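Local coordinates for protein HTH-type transcriptional regulator AldR (Mycobacterium tuberculosis, PDB 4PCQ) that regulates transcription of the L-alanine dehydrogenase gene, activating it in the presence of L-alanine and repressing it in its absence, by binding directly upstream of the gene, at residues V123-F128 and I136-A141; L94-S99 and E145-F150; R37-L42 and G67-L72. All blocks are in the same frame, centred on the assembly; numbering follows the deposited sequence.

How the contacts relate
Read from the N terminus, the chain first closes contact 3, where helix 34-45 meets helix 62-75 across a helical connection within the DNA-binding domain. Strand 94-101 then enters the effector-binding domain and pairs later with helix 144-156 in contact 2. Between those two segments the hairpin of strands 123-129 and 135-141 forms contact 1, so the shorter loop lies wholly within the longer one. Contacts 1 and 2 touch, sharing one antiparallel sheet in which 135-141 pairs with 94-101, and V123 of contact 1 packs on F150 of contact 2. Contact 3 stands apart in series, its centre about 28 Å from that of contact 1 and 37 Å from that of contact 2.

Contact 1. Residues V123-F128 and I136-A141; sequences VMDVYF and ILHVAA
M124 and D125 both face H138 in a classic beta bulge that shifts the register of an otherwise regular antiparallel hairpin by one residue. The carbonyl oxygen of H138 takes two backbone donors, M124 N at 2.7 Å and D125 N at 3.0 Å. The first lies nearly in line with the carbonyl bond and the second on a lone pair in the carbonyl plane. H138 N returns a bond to D125 O, and beyond the bulge Y127 and I136 form a reciprocal hydrogen-bonded pair.

The side chains divide between the two faces of the sheet. On one, V126 and L137 lie side by side, with L137 CD2 touching V126 CG2 at 3.8 Å, while V123 crosses V139 through their CG1 methyls. This face is covered by helices 110-117 and 144-156. On the other, I136 CG1, placed between its own backbone N and carbonyl carbon (chi1 60°), comes within 3.5 Å of Y127 CB.

D125 and H138 run alongside each other on that second face. H138 ND1 donates to D125 OD2 at 3.1 Å, on the anti side and 25° out of the carboxylate plane; OD2 lies near the imidazole plane, at the ring edge, with carboxylate and ring turned 40° apart. M124 CB sits over one ring face toward its rim, and H138 NE2 is hydrogen-bonded to Q95 OE1. The sheet continues into the second subunit, where Y127 of that subunit packs edge-to-face with H138 and hydrogen-bonds the Y127 hydroxyl. Both ring nitrogens are engaged, which fixes the imidazole's rotation. If both donate, which a flipped Q95 amide would alter, H138 may be positively charged; D125 would stabilise that charge, which would probably also ease the proximity of D125 OD1 to E171 OE2 of the second subunit.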
loop_
_atom_site.group_PDB
_atom_site.type_symbol
_atom_site.label_atom_id
_atom_site.label_comp_id
_atom_site.label_asym_id
_atom_site.label_seq_id
_atom_site.Cartn_x
_atom_site.Cartn_y
_atom_site.Cartn_z
ATOM N N VAL B 123 -2.212 -0.932 12.436
ATOM C CA VAL B 123 -1.367 -0.290 11.429
ATOM C C VAL B 123 -1.413 -1.008 10.083
ATOM O O VAL B 123 -1.301 -2.232 10.002
ATOM C CB VAL B 123 0.108 -0.148 11.895
ATOM C CG1 VAL B 123 0.179 0.634 13.190
ATOM C CG2 VAL B 123 0.753 -1.491 12.072
ATOM N N MET B 124 -1.658 -0.235 9.033
ATOM C CA MET B 124 -1.597 -0.755 7.675
ATOM C C MET B 124 -0.353 -0.245 6.969
ATOM O O MET B 124 0.361 -1.016 6.331
ATOM C CB MET B 124 -2.856 -0.407 6.881
ATOM C CG MET B 124 -4.094 -0.306 7.734
ATOM S SD MET B 124 -5.104 -1.776 7.513
ATOM C CE MET B 124 -4.440 -2.806 8.832
ATOM N N ASP B 125 -0.080 1.049 7.085
ATOM C CA ASP B 125 1.100 1.590 6.425
ATOM C C ASP B 125 1.958 2.444 7.354
ATOM O O ASP B 125 1.452 3.088 8.271
ATOM C CB ASP B 125 0.687 2.403 5.201
ATOM C CG ASP B 125 0.197 1.535 4.063
ATOM O OD1 ASP B 125 0.882 0.548 3.715
ATOM O OD2 ASP B 125 -0.881 1.843 3.514
ATOM N N VAL B 126 3.263 2.452 7.107
ATOM C CA VAL B 126 4.169 3.343 7.821
ATOM C C VAL B 126 5.014 4.146 6.844
ATOM O O VAL B 126 5.704 3.578 6.002
ATOM C CB VAL B 126 5.105 2.564 8.757
ATOM C CG1 VAL B 126 6.089 3.505 9.425
ATOM C CG2 VAL B 126 4.305 1.792 9.788
ATOM N N TYR B 127 4.961 5.468 6.960
ATOM C CA TYR B 127 5.748 6.330 6.092
ATOM C C TYR B 127 6.747 7.117 6.922
ATOM O O TYR B 127 6.352 7.809 7.856
ATOM C CB TYR B 127 4.841 7.319 5.370
ATOM C CG TYR B 127 3.848 6.685 4.434
ATOM C CD1 TYR B 127 2.602 6.271 4.894
ATOM C CD2 TYR B 127 4.153 6.493 3.095
ATOM C CE1 TYR B 127 1.687 5.689 4.043
ATOM C CE2 TYR B 127 3.249 5.913 2.236
ATOM C CZ TYR B 127 2.016 5.512 2.712
ATOM O OH TYR B 127 1.113 4.931 1.849
ATOM N N PHE B 128 8.025 7.056 6.556
ATOM C CA PHE B 128 9.038 7.877 7.206
ATOM C C PHE B 128 9.180 9.118 6.355
ATOM O O PHE B 128 9.307 9.030 5.137
ATOM C CB PHE B 128 10.401 7.189 7.267
ATOM C CG PHE B 128 10.410 5.870 7.986
ATOM C CD1 PHE B 128 9.808 4.754 7.427
ATOM C CD2 PHE B 128 11.055 5.738 9.206
ATOM C CE1 PHE B 128 9.835 3.538 8.074
ATOM C CE2 PHE B 128 11.084 4.522 9.859
ATOM C CZ PHE B 128 10.475 3.421 9.288
ATOM N N ILE B 136 4.312 9.032 9.554
ATOM C CA ILE B 136 2.850 8.958 9.571
ATOM C C ILE B 136 2.392 7.513 9.442
ATOM O O ILE B 136 2.977 6.717 8.704
ATOM C CB ILE B 136 2.171 9.807 8.474
ATOM C CG1 ILE B 136 2.589 9.363 7.078
ATOM C CG2 ILE B 136 2.477 11.264 8.661
ATOM C CD1 ILE B 136 1.955 10.193 5.977
ATOM N N LEU B 137 1.343 7.188 10.188
ATOM C CA LEU B 137 0.843 5.835 10.300
ATOM C C LEU B 137 -0.542 5.764 9.679
ATOM O O LEU B 137 -1.453 6.446 10.130
ATOM C CB LEU B 137 0.734 5.479 11.780
ATOM C CG LEU B 137 2.035 5.334 12.578
ATOM C CD1 LEU B 137 1.824 4.472 13.808
ATOM C CD2 LEU B 137 3.176 4.805 11.727
ATOM N N HIS B 138 -0.712 4.935 8.655
ATOM C CA HIS B 138 -2.040 4.678 8.113
ATOM C C HIS B 138 -2.627 3.505 8.875
ATOM O O HIS B 138 -2.113 2.385 8.798
ATOM C CB HIS B 138 -1.963 4.358 6.620
ATOM C CG HIS B 138 -3.252 3.869 6.034
ATOM N ND1 HIS B 138 -3.314 3.190 4.833
ATOM C CD2 HIS B 138 -4.530 3.963 6.474
ATOM C CE1 HIS B 138 -4.569 2.889 4.563
ATOM N NE2 HIS B 138 -5.329 3.348 5.543
ATOM N N VAL B 139 -3.701 3.772 9.613
ATOM C CA VAL B 139 -4.300 2.776 10.498
ATOM C C VAL B 139 -5.795 2.573 10.254
ATOM O O VAL B 139 -6.481 3.450 9.725
ATOM C CB VAL B 139 -4.109 3.145 11.987
ATOM C CG1 VAL B 139 -2.634 3.265 12.332
ATOM C CG2 VAL B 139 -4.850 4.432 12.313
ATOM N N ALA B 140 -6.291 1.407 10.660
ATOM C CA ALA B 140 -7.719 1.113 10.607
ATOM C C ALA B 140 -8.231 0.656 11.971
ATOM O O ALA B 140 -7.571 -0.112 12.668
ATOM C CB ALA B 140 -8.002 0.052 9.561
ATOM N N ALA B 141 -9.415 1.138 12.336
ATOM C CA ALA B 141 -10.051 0.815 13.606
ATOM C C ALA B 141 -11.570 0.671 13.444
ATOM O O ALA B 141 -12.166 1.201 12.496
ATOM C CB ALA B 141 -9.726 1.877 14.638
#

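Contact 2. Residues L94-S99 and E145-F150; sequences LQAMIS and EDLRSF
Strand 94-99 and helix 145-150 run in roughly the same direction, their short axes inclined by 32° and 9.7 Å apart at closest approach. This is alpha/beta packing in the effector-binding domain of an Lrp/AsnC regulator, whose ferredoxin-like fold lays helices over one face of a four-stranded antiparallel sheet. The strand is an inner one, flanked by 135-141 and 162-173, and alternate residues L94, A96 and I98 direct their side chains toward the helix.

L147 is the central side chain on the helix. Its CG is anti to the backbone N (chi1 177°), and the two methyls beyond it divide the strand between them. L147 CD1 meets A96 CB at 3.9 Å and also touches I98 CD1. L147 CD2 lies 3.9 Å from A96 CB and also meets L94 CD2, where the leucine side chains cross at about a right angle. The small A96 therefore forms the floor under the fork of L147, with a larger apolar residue beyond it in each direction along the strand.

One helical turn later, F150 extends the same hydrophobic seam. The contact is entirely apolar, made of methyl groups and a ring edge. V139 of the neighbouring strand packs against both L147 and F150, while V151 and L155 carry the cover farther along I98. At the helix start D146 OD2 accepts from R142 N, and D146 N donates to D143 OD1. The strand-side contact with F150 is made by a single methyl, I98 CD1, which lies near the plane of the phenyl ring at its edge, 3.9 Å from F150 CD2.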
loop_
_atom_site.group_PDB
_atom_site.type_symbol
_atom_site.label_atom_id
_atom_site.label_comp_id
_atom_site.label_asym_id
_atom_site.label_seq_id
_atom_site.Cartn_x
_atom_site.Cartn_y
_atom_site.Cartn_z
ATOM N N LEU B 94 -13.509 2.565 10.258
ATOM C CA LEU B 94 -12.972 3.894 10.501
ATOM C C LEU B 94 -11.467 3.913 10.252
ATOM O O LEU B 94 -10.725 3.190 10.897
ATOM C CB LEU B 94 -13.288 4.308 11.938
ATOM C CG LEU B 94 -13.000 5.743 12.363
ATOM C CD1 LEU B 94 -14.202 6.614 12.056
ATOM C CD2 LEU B 94 -12.676 5.791 13.844
ATOM N N GLN B 95 -11.010 4.752 9.332
ATOM C CA GLN B 95 -9.587 4.797 8.989
ATOM C C GLN B 95 -8.960 6.132 9.351
ATOM O O GLN B 95 -9.627 7.163 9.333
ATOM C CB GLN B 95 -9.357 4.511 7.507
ATOM C CG GLN B 95 -9.399 3.045 7.134
ATOM C CD GLN B 95 -9.184 2.825 5.650
ATOM O OE1 GLN B 95 -8.101 2.422 5.217
ATOM N NE2 GLN B 95 -10.219 3.085 4.859
ATOM N N ALA B 96 -7.678 6.104 9.702
ATOM C CA ALA B 96 -6.987 7.324 10.100
ATOM C C ALA B 96 -5.529 7.399 9.648
ATOM O O ALA B 96 -4.900 6.399 9.323
ATOM C CB ALA B 96 -7.072 7.504 11.605
ATOM N N MET B 97 -5.016 8.618 9.643
ATOM C CA MET B 97 -3.639 8.922 9.328
ATOM C C MET B 97 -3.079 9.620 10.561
ATOM O O MET B 97 -3.493 10.736 10.873
ATOM C CB MET B 97 -3.621 9.904 8.166
ATOM C CG MET B 97 -3.301 9.379 6.780
ATOM S SD MET B 97 -1.787 8.428 6.608
ATOM C CE MET B 97 -1.711 8.357 4.812
ATOM N N ILE B 98 -2.125 9.001 11.245
ATOM C CA ILE B 98 -1.587 9.598 12.462
ATOM C C ILE B 98 -0.134 10.003 12.280
ATOM O O ILE B 98 0.733 9.146 12.167
ATOM C CB ILE B 98 -1.676 8.625 13.643
ATOM C CG1 ILE B 98 -3.077 8.027 13.737
ATOM C CG2 ILE B 98 -1.327 9.326 14.931
ATOM C CD1 ILE B 98 -3.187 6.915 14.762
ATOM N N SER B 99 0.137 11.304 12.269
ATOM C CA SER B 99 1.508 11.784 12.132
ATOM C C SER B 99 2.170 11.848 13.500
ATOM O O SER B 99 1.643 12.461 14.423
ATOM C CB SER B 99 1.540 13.160 11.466
ATOM O OG SER B 99 0.733 14.089 12.161
ATOM N N GLU B 145 -13.273 4.894 19.700
ATOM C CA GLU B 145 -12.673 4.461 20.951
ATOM C C GLU B 145 -11.483 3.549 20.670
ATOM O O GLU B 145 -10.482 3.587 21.380
ATOM C CB GLU B 145 -13.703 3.749 21.818
ATOM N N ASP B 146 -11.599 2.738 19.625
ATOM C CA ASP B 146 -10.534 1.827 19.240
ATOM C C ASP B 146 -9.328 2.637 18.780
ATOM O O ASP B 146 -8.192 2.359 19.168
ATOM C CB ASP B 146 -11.014 0.898 18.122
ATOM C CG ASP B 146 -10.088 -0.282 17.899
ATOM O OD1 ASP B 146 -9.376 -0.669 18.849
ATOM O OD2 ASP B 146 -10.072 -0.816 16.770
ATOM N N LEU B 147 -9.594 3.657 17.972
ATOM C CA LEU B 147 -8.554 4.539 17.462
ATOM C C LEU B 147 -7.857 5.247 18.621
ATOM O O LEU B 147 -6.622 5.276 18.707
ATOM C CB LEU B 147 -9.170 5.561 16.500
ATOM C CG LEU B 147 -8.270 6.639 15.897
ATOM C CD1 LEU B 147 -7.110 5.997 15.162
ATOM C CD2 LEU B 147 -9.068 7.535 14.967
ATOM N N ARG B 148 -8.672 5.803 19.514
ATOM C CA ARG B 148 -8.192 6.521 20.686
ATOM C C ARG B 148 -7.318 5.627 21.548
ATOM O O ARG B 148 -6.299 6.059 22.083
ATOM C CB ARG B 148 -9.381 6.977 21.520
ATOM C CG ARG B 148 -9.004 7.700 22.792
ATOM C CD ARG B 148 -10.223 7.896 23.655
ATOM N NE ARG B 148 -10.074 9.025 24.566
ATOM C CZ ARG B 148 -11.064 9.523 25.300
ATOM N NH1 ARG B 148 -12.282 8.999 25.214
ATOM N NH2 ARG B 148 -10.846 10.561 26.097
ATOM N N SER B 149 -7.735 4.374 21.679
ATOM C CA SER B 149 -7.007 3.399 22.470
ATOM C C SER B 149 -5.671 3.097 21.809
ATOM O O SER B 149 -4.656 2.939 22.490
ATOM C CB SER B 149 -7.820 2.118 22.608
ATOM O OG SER B 149 -7.056 1.101 23.228
ATOM N N PHE B 150 -5.677 3.014 20.480
ATOM C CA PHE B 150 -4.446 2.778 19.739
ATOM C C PHE B 150 -3.458 3.892 20.029
ATOM O O PHE B 150 -2.295 3.634 20.347
ATOM C CB PHE B 150 -4.693 2.679 18.233
ATOM C CG PHE B 150 -3.433 2.532 17.430
ATOM C CD1 PHE B 150 -2.813 1.302 17.313
ATOM C CD2 PHE B 150 -2.860 3.628 16.806
ATOM C CE1 PHE B 150 -1.646 1.159 16.583
ATOM C CE2 PHE B 150 -1.694 3.495 16.074
ATOM C CZ PHE B 150 -1.087 2.256 15.963
#

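Contact 3. Residues R37-L42 and G67-L72; sequences RRILSL and GRVRRL
I39 and L40 pack against R68, V69 and L72 in an apolar helix-helix contact inside the winged helix-turn-helix domain. It joins helix 34-45 to helix 62-75, the second helix of the predicted helix-turn-helix and probably, as in this family, the DNA-recognition helix. The short axes cross steeply at -76°, with 10.7 Å between them at closest approach, so a few side chains carry the contact.

I39 spreads its two branches over the second helix. I39 CG2 touches L72 CD1 at 3.7 Å and also meets V69 CG2. I39 CG1 is anti to the carbonyl carbon (chi1 -73°), and this branch ends in I39 CD1, which rests on R68 CB at 3.6 Å. L40 and L72 meet tip to tip through L40 CD2 and L72 CD1, 3.7 Å apart.

Beyond its packed CB, R68 carries its guanidinium group to salt bridges with D33 and D36, while R71 also bridges D36. V69 and L42 pack on helix 51-58, I78 of strand 78-81 touches both L40 and L72, and L40 also meets I85 of the second subunit, placing the crossing between the first motif helix, the following strand and the dimer partner.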
loop_
_atom_site.group_PDB
_atom_site.type_symbol
_atom_site.label_atom_id
_atom_site.label_comp_id
_atom_site.label_asym_id
_atom_site.label_seq_id
_atom_site.Cartn_x
_atom_site.Cartn_y
_atom_site.Cartn_z
ATOM N N ARG B 37 12.974 -8.265 -14.937
ATOM C CA ARG B 37 12.109 -7.117 -15.171
ATOM C C ARG B 37 10.701 -7.558 -15.545
ATOM O O ARG B 37 9.723 -7.105 -14.948
ATOM C CB ARG B 37 12.695 -6.234 -16.258
ATOM N N ARG B 38 10.605 -8.446 -16.531
ATOM C CA ARG B 38 9.317 -8.974 -16.963
ATOM C C ARG B 38 8.594 -9.655 -15.804
ATOM O O ARG B 38 7.381 -9.497 -15.635
ATOM C CB ARG B 38 9.498 -9.938 -18.123
ATOM N N ILE B 39 9.348 -10.403 -15.002
ATOM C CA ILE B 39 8.782 -11.074 -13.836
ATOM C C ILE B 39 8.175 -10.077 -12.850
ATOM O O ILE B 39 7.024 -10.229 -12.437
ATOM C CB ILE B 39 9.840 -11.927 -13.103
ATOM C CG1 ILE B 39 10.164 -13.185 -13.906
ATOM C CG2 ILE B 39 9.352 -12.313 -11.715
ATOM C CD1 ILE B 39 11.200 -14.066 -13.250
ATOM N N LEU B 40 8.936 -9.046 -12.494
ATOM C CA LEU B 40 8.446 -8.061 -11.534
ATOM C C LEU B 40 7.251 -7.293 -12.075
ATOM O O LEU B 40 6.309 -6.989 -11.335
ATOM C CB LEU B 40 9.550 -7.086 -11.128
ATOM C CG LEU B 40 10.621 -7.628 -10.183
ATOM C CD1 LEU B 40 11.759 -6.645 -10.066
ATOM C CD2 LEU B 40 10.024 -7.916 -8.815
ATOM N N SER B 41 7.284 -6.995 -13.370
ATOM C CA SER B 41 6.205 -6.248 -14.001
ATOM C C SER B 41 4.917 -7.054 -13.982
ATOM O O SER B 41 3.868 -6.549 -13.585
ATOM C CB SER B 41 6.570 -5.888 -15.439
ATOM O OG SER B 41 7.746 -5.100 -15.478
ATOM N N LEU B 42 5.001 -8.310 -14.410
ATOM C CA LEU B 42 3.832 -9.184 -14.427
ATOM C C LEU B 42 3.293 -9.446 -13.021
ATOM O O LEU B 42 2.083 -9.459 -12.803
ATOM C CB LEU B 42 4.167 -10.509 -15.113
ATOM C CG LEU B 42 4.362 -10.463 -16.630
ATOM C CD1 LEU B 42 4.981 -11.757 -17.127
ATOM C CD2 LEU B 42 3.038 -10.200 -17.326
ATOM N N GLY B 67 13.183 -20.283 -9.594
ATOM C CA GLY B 67 14.484 -19.896 -9.077
ATOM C C GLY B 67 14.656 -18.388 -9.100
ATOM O O GLY B 67 15.223 -17.799 -8.180
ATOM N N ARG B 68 14.150 -17.769 -10.162
ATOM C CA ARG B 68 14.240 -16.326 -10.337
ATOM C C ARG B 68 13.365 -15.549 -9.344
ATOM O O ARG B 68 13.786 -14.524 -8.807
ATOM C CB ARG B 68 13.877 -15.949 -11.771
ATOM C CG ARG B 68 14.971 -16.236 -12.789
ATOM C CD ARG B 68 16.263 -15.522 -12.437
ATOM N NE ARG B 68 17.186 -15.462 -13.566
ATOM C CZ ARG B 68 17.268 -14.436 -14.409
ATOM N NH1 ARG B 68 16.478 -13.382 -14.254
ATOM N NH2 ARG B 68 18.138 -14.465 -15.409
ATOM N N VAL B 69 12.142 -16.021 -9.122
ATOM C CA VAL B 69 11.244 -15.399 -8.154
ATOM C C VAL B 69 11.799 -15.529 -6.737
ATOM O O VAL B 69 11.773 -14.574 -5.949
ATOM C CB VAL B 69 9.837 -16.027 -8.205
ATOM C CG1 VAL B 69 8.957 -15.450 -7.112
ATOM C CG2 VAL B 69 9.211 -15.830 -9.575
ATOM N N ARG B 70 12.314 -16.716 -6.428
ATOM C CA ARG B 70 12.962 -16.969 -5.146
ATOM C C ARG B 70 14.152 -16.044 -4.966
ATOM O O ARG B 70 14.399 -15.514 -3.879
ATOM C CB ARG B 70 13.440 -18.416 -5.069
ATOM C CG ARG B 70 12.373 -19.415 -4.706
ATOM C CD ARG B 70 11.844 -19.135 -3.316
ATOM N NE ARG B 70 10.611 -18.355 -3.348
ATOM C CZ ARG B 70 10.069 -17.782 -2.281
ATOM N NH1 ARG B 70 10.664 -17.879 -1.100
ATOM N NH2 ARG B 70 8.944 -17.092 -2.400
ATOM N N ARG B 71 14.873 -15.851 -6.063
ATOM C CA ARG B 71 16.016 -14.963 -6.118
ATOM C C ARG B 71 15.552 -13.549 -5.739
ATOM O O ARG B 71 16.159 -12.882 -4.886
ATOM C CB ARG B 71 16.585 -14.990 -7.545
ATOM C CG ARG B 71 18.107 -14.951 -7.640
ATOM C CD ARG B 71 18.635 -13.641 -7.077
ATOM N NE ARG B 71 19.153 -12.705 -8.087
ATOM C CZ ARG B 71 18.535 -12.343 -9.216
ATOM N NH1 ARG B 71 17.338 -12.823 -9.539
ATOM N NH2 ARG B 71 19.118 -11.476 -10.035
ATOM N N LEU B 72 14.470 -13.101 -6.374
ATOM C CA LEU B 72 13.932 -11.758 -6.145
ATOM C C LEU B 72 13.486 -11.529 -4.704
ATOM O O LEU B 72 13.673 -10.442 -4.156
ATOM C CB LEU B 72 12.777 -11.470 -7.101
ATOM C CG LEU B 72 13.198 -11.195 -8.541
ATOM C CD1 LEU B 72 11.992 -10.961 -9.438
ATOM C CD2 LEU B 72 14.148 -10.011 -8.587
#